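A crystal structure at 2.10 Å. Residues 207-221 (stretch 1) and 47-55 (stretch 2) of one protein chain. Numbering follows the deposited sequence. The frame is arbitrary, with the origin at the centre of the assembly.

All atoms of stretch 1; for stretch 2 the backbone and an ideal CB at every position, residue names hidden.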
# COMPACT_ATOMS: atom_id res chain seq x y z
N PRO A 207 13.59 18.59 19.21
CA PRO A 207 12.49 18.81 20.15
C PRO A 207 11.21 18.01 19.88
O PRO A 207 10.25 18.08 20.66
CB PRO A 207 12.27 20.32 20.06
CG PRO A 207 12.56 20.60 18.61
CD PRO A 207 13.79 19.75 18.33
N PHE A 208 11.19 17.25 18.79
CA PHE A 208 10.01 16.45 18.47
C PHE A 208 10.09 15.04 19.04
O PHE A 208 11.04 14.30 18.76
CB PHE A 208 9.78 16.41 16.96
CG PHE A 208 9.59 17.77 16.35
CD1 PHE A 208 10.69 18.53 15.96
CD2 PHE A 208 8.32 18.31 16.23
CE1 PHE A 208 10.52 19.82 15.45
CE2 PHE A 208 8.13 19.60 15.73
CZ PHE A 208 9.23 20.36 15.34
N LYS A 209 9.09 14.67 19.82
CA LYS A 209 9.06 13.36 20.43
C LYS A 209 7.64 12.82 20.51
O LYS A 209 6.68 13.51 20.16
CB LYS A 209 9.66 13.43 21.84
CG LYS A 209 8.90 14.34 22.78
CD LYS A 209 9.46 14.30 24.19
CE LYS A 209 10.87 14.88 24.26
NZ LYS A 209 11.37 14.98 25.66
N GLU A 210 7.52 11.57 20.95
CA GLU A 210 6.23 10.92 21.09
C GLU A 210 5.47 11.45 22.29
O GLU A 210 5.56 10.90 23.39
CB GLU A 210 6.41 9.40 21.23
CG GLU A 210 6.86 8.71 19.96
CD GLU A 210 6.86 7.21 20.11
OE1 GLU A 210 7.76 6.68 20.79
OE2 GLU A 210 5.96 6.56 19.55
N ASP A 211 4.74 12.53 22.08
CA ASP A 211 3.95 13.14 23.13
C ASP A 211 2.60 13.50 22.52
O ASP A 211 2.27 13.03 21.43
CB ASP A 211 4.66 14.37 23.68
CG ASP A 211 4.95 15.42 22.61
OD1 ASP A 211 5.76 16.33 22.90
OD2 ASP A 211 4.37 15.34 21.51
N GLU A 212 1.82 14.34 23.20
CA GLU A 212 0.51 14.68 22.68
C GLU A 212 0.53 15.32 21.30
O GLU A 212 -0.48 15.28 20.59
CB GLU A 212 -0.26 15.58 23.66
CG GLU A 212 0.24 17.01 23.77
CD GLU A 212 1.63 17.12 24.36
OE1 GLU A 212 1.94 16.34 25.30
OE2 GLU A 212 2.41 17.99 23.91
N THR A 213 1.66 15.89 20.89
CA THR A 213 1.73 16.54 19.58
C THR A 213 1.98 15.60 18.41
O THR A 213 1.90 16.03 17.25
CB THR A 213 2.80 17.64 19.55
OG1 THR A 213 4.10 17.05 19.58
CG2 THR A 213 2.63 18.58 20.74
N LEU A 214 2.30 14.34 18.69
CA LEU A 214 2.55 13.39 17.61
C LEU A 214 1.22 13.03 16.97
O LEU A 214 0.32 12.53 17.64
CB LEU A 214 3.20 12.12 18.15
CG LEU A 214 3.56 11.08 17.08
CD1 LEU A 214 4.71 11.61 16.22
CD2 LEU A 214 3.96 9.76 17.74
N VAL A 215 1.08 13.30 15.68
CA VAL A 215 -0.15 13.00 14.97
C VAL A 215 0.07 12.13 13.73
O VAL A 215 1.18 12.06 13.20
CB VAL A 215 -0.88 14.30 14.55
CG1 VAL A 215 -1.29 15.08 15.80
CG2 VAL A 215 0.02 15.15 13.66
N THR A 216 -1.00 11.48 13.28
CA THR A 216 -0.93 10.62 12.10
C THR A 216 -1.63 11.28 10.93
O THR A 216 -2.37 12.25 11.09
CB THR A 216 -1.63 9.26 12.34
OG1 THR A 216 -3.03 9.48 12.54
CG2 THR A 216 -1.04 8.54 13.56
N LEU A 217 -1.39 10.73 9.74
CA LEU A 217 -2.00 11.25 8.52
C LEU A 217 -3.52 11.22 8.60
O LEU A 217 -4.20 12.11 8.10
CB LEU A 217 -1.51 10.42 7.33
CG LEU A 217 -0.01 10.60 7.06
CD1 LEU A 217 0.52 9.47 6.18
CD2 LEU A 217 0.21 11.95 6.39
N HIS A 218 -4.06 10.18 9.24
CA HIS A 218 -5.50 10.07 9.38
C HIS A 218 -5.99 11.14 10.33
O HIS A 218 -7.07 11.70 10.14
CB HIS A 218 -5.88 8.68 9.90
CG HIS A 218 -5.87 7.63 8.83
ND1 HIS A 218 -5.90 6.28 9.11
CD2 HIS A 218 -5.85 7.73 7.48
CE1 HIS A 218 -5.90 5.60 7.97
NE2 HIS A 218 -5.87 6.46 6.97
N ASP A 219 -5.21 11.43 11.36
CA ASP A 219 -5.58 12.48 12.30
C ASP A 219 -5.71 13.77 11.52
O ASP A 219 -6.69 14.49 11.66
CB ASP A 219 -4.53 12.67 13.39
CG ASP A 219 -4.50 11.53 14.37
OD1 ASP A 219 -5.54 10.84 14.51
OD2 ASP A 219 -3.45 11.35 15.03
N LEU A 220 -4.71 14.07 10.69
CA LEU A 220 -4.70 15.29 9.90
C LEU A 220 -5.90 15.38 8.97
O LEU A 220 -6.50 16.45 8.82
CB LEU A 220 -3.42 15.40 9.07
CG LEU A 220 -2.14 15.68 9.85
CD1 LEU A 220 -0.97 15.83 8.88
CD2 LEU A 220 -2.31 16.95 10.67
N VAL A 221 -6.24 14.27 8.32
CA VAL A 221 -7.38 14.26 7.41
C VAL A 221 -8.65 14.60 8.19
O VAL A 221 -9.42 15.46 7.78
CB VAL A 221 -7.56 12.88 6.75
CG1 VAL A 221 -8.90 12.82 6.01
CG2 VAL A 221 -6.40 12.61 5.78
N UNK A 47 3.54 26.77 10.48
CA UNK A 47 3.49 25.63 11.38
C UNK A 47 4.37 24.46 10.99
O UNK A 47 4.85 24.37 9.86
CB UNK A 47 2.04 25.14 11.49
N UNK A 48 4.59 23.57 11.96
CA UNK A 48 5.38 22.36 11.77
C UNK A 48 4.57 21.22 12.37
O UNK A 48 4.02 21.35 13.46
CB UNK A 48 6.77 22.47 12.41
N UNK A 49 4.49 20.10 11.65
CA UNK A 49 3.74 18.95 12.13
C UNK A 49 4.66 17.90 12.71
O UNK A 49 5.68 17.56 12.11
CB UNK A 49 2.90 18.35 11.00
N UNK A 50 4.32 17.40 13.89
CA UNK A 50 5.11 16.34 14.51
C UNK A 50 4.39 15.07 14.06
O UNK A 50 3.54 14.52 14.76
CB UNK A 50 5.20 16.47 16.03
N UNK A 51 4.72 14.63 12.85
CA UNK A 51 4.07 13.47 12.26
C UNK A 51 4.68 12.12 12.59
O UNK A 51 5.91 11.98 12.66
CB UNK A 51 4.06 13.63 10.74
N UNK A 52 3.82 11.12 12.79
CA UNK A 52 4.28 9.75 13.04
C UNK A 52 4.23 9.13 11.66
O UNK A 52 3.16 8.73 11.19
CB UNK A 52 3.43 8.99 14.07
N UNK A 53 5.38 9.07 11.00
CA UNK A 53 5.45 8.50 9.66
C UNK A 53 5.08 7.03 9.67
O UNK A 53 5.53 6.26 10.51
CB UNK A 53 6.85 8.68 9.07
N UNK A 54 4.22 6.60 8.73
CA UNK A 54 3.86 5.19 8.70
C UNK A 54 4.91 4.44 7.87
O UNK A 54 5.51 5.02 6.96
CB UNK A 54 2.46 4.99 8.13
N UNK A 55 5.16 3.16 8.19
CA UNK A 55 6.15 2.42 7.40
C UNK A 55 5.59 2.18 6.00
O UNK A 55 4.37 2.05 5.83
CB UNK A 55 6.51 1.09 8.07

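Position 47 lies beyond the reach of stretch 1, with nothing of it within 5.5 Å of the ideal CB, so the neighbouring segment sets no preference; the residue is G47, at the start of the strand.

At position 48 the CA-to-CB bond points toward stretch 1, and the ideal CB lies 4.4 Å from F208 CZ. With extended backbone angles and an aromatic ring edge ahead, a branched or medium-sized apolar side chain would suit. The residue is V48, whose CG2 lies 4.0 Å from F208 CZ, near the plane of the ring.

The bond at position 49 points sideways, its ideal CB 5.1 Å from both V215 CG2 and L220 CD1. That gap leaves room for an apolar side chain long enough to bridge it, such as isoleucine, leucine or methionine. I49 reaches both neighbours: its CG2 packs 3.6 Å from V215 CG2, and its CD1 lies 3.6 Å from L220 CD1.

Position 50 points toward a polar pocket of stretch 1. Its ideal CB is 3.5 Å from T213 O and 3.6 Å from F208 CD2, and beyond it lie K209 O and T213 OG1, with the D211 carboxylate nearby. The hydroxyl of T213 is already tied to that carboxylate, T213 OG1 donating to D211 OD2 at 2.6 Å, so a side-chain donor is wanted; serine could reach one acceptor, but the pair favours an amide. N50 supplies it: ND2 donates to T213 OG1 and to K209 O, each at 2.9 Å. Its OD1, 3.5 Å from F208 CB, finds no partner in the model. The backbone joins in, N50 O accepting from V215 N at 2.9 Å, while a water accepts from N50 N at 2.8 Å and donates to T213 O at 2.6 Å.

Position 51 pairs with V215 in a parallel bridge, their side chains on the same face of the sheet. The ideal CB is 4.1 Å from V215 O, and the apolar ends of V215, L217 and L220 lie farther out, a setting for leucine, isoleucine or methionine. L51 adopts the t,p rotamer; its CD1 is 3.9 Å from L220 CD1 and its CD2 4.1 Å from L217 CD2.

At position 52 the bond again points toward stretch 1, the ideal CB 3.6 Å from L214 CD1 and 4.5 Å from T216 CG2. These methyls would accept an apolar side chain as readily as a polar one whose end leads past them. D52 is of the second kind: OD2 passes 3.6 Å from L214 CD2, and both carboxylate oxygens are bonded elsewhere in the structure. Its backbone N donates to V215 O at 2.8 Å, extending the pairing.

Position 53 points away and could take many side chains; it is K53. Position 54 turns toward L217, its ideal CB 5.3 Å from L217 CD1, and a compact apolar group fits: P54 places CD 3.9 Å from L217 CD1. Position 55 is out of reach, and is P55.

Stretch 2 (47-55) GVINLDKPP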
# COMPACT_ATOMS: atom_id res chain seq x y z
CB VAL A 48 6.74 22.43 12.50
CG1 VAL A 48 7.67 23.38 11.79
CG2 VAL A 48 6.53 22.89 13.94
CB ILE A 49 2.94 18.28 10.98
CG1 ILE A 49 1.99 19.30 10.35
CG2 ILE A 49 2.16 17.08 11.51
CD1 ILE A 49 1.19 18.73 9.18
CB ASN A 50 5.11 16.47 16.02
CG ASN A 50 5.93 15.40 16.71
OD1 ASN A 50 6.82 14.79 16.10
ND2 ASN A 50 5.65 15.16 17.98
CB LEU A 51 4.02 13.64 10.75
CG LEU A 51 3.10 12.64 10.05
CD1 LEU A 51 1.67 13.20 10.02
CD2 LEU A 51 3.60 12.37 8.65
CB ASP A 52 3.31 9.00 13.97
CG ASP A 52 3.85 7.63 14.40
OD1 ASP A 52 4.76 7.09 13.74
OD2 ASP A 52 3.36 7.09 15.42
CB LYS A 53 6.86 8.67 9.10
CG LYS A 53 7.08 7.96 7.76
CD LYS A 53 8.55 7.92 7.38
CE LYS A 53 8.76 7.14 6.08
NZ LYS A 53 8.20 5.76 6.18
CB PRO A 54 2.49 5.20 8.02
CG PRO A 54 2.67 6.28 7.00
CD PRO A 54 3.40 7.38 7.79
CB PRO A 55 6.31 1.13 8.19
CG PRO A 55 4.93 0.90 8.72
CD PRO A 55 4.53 2.29 9.20
O HOH W 1 2.09 18.01 15.51
O HOH W 2 0.70 8.71 9.83
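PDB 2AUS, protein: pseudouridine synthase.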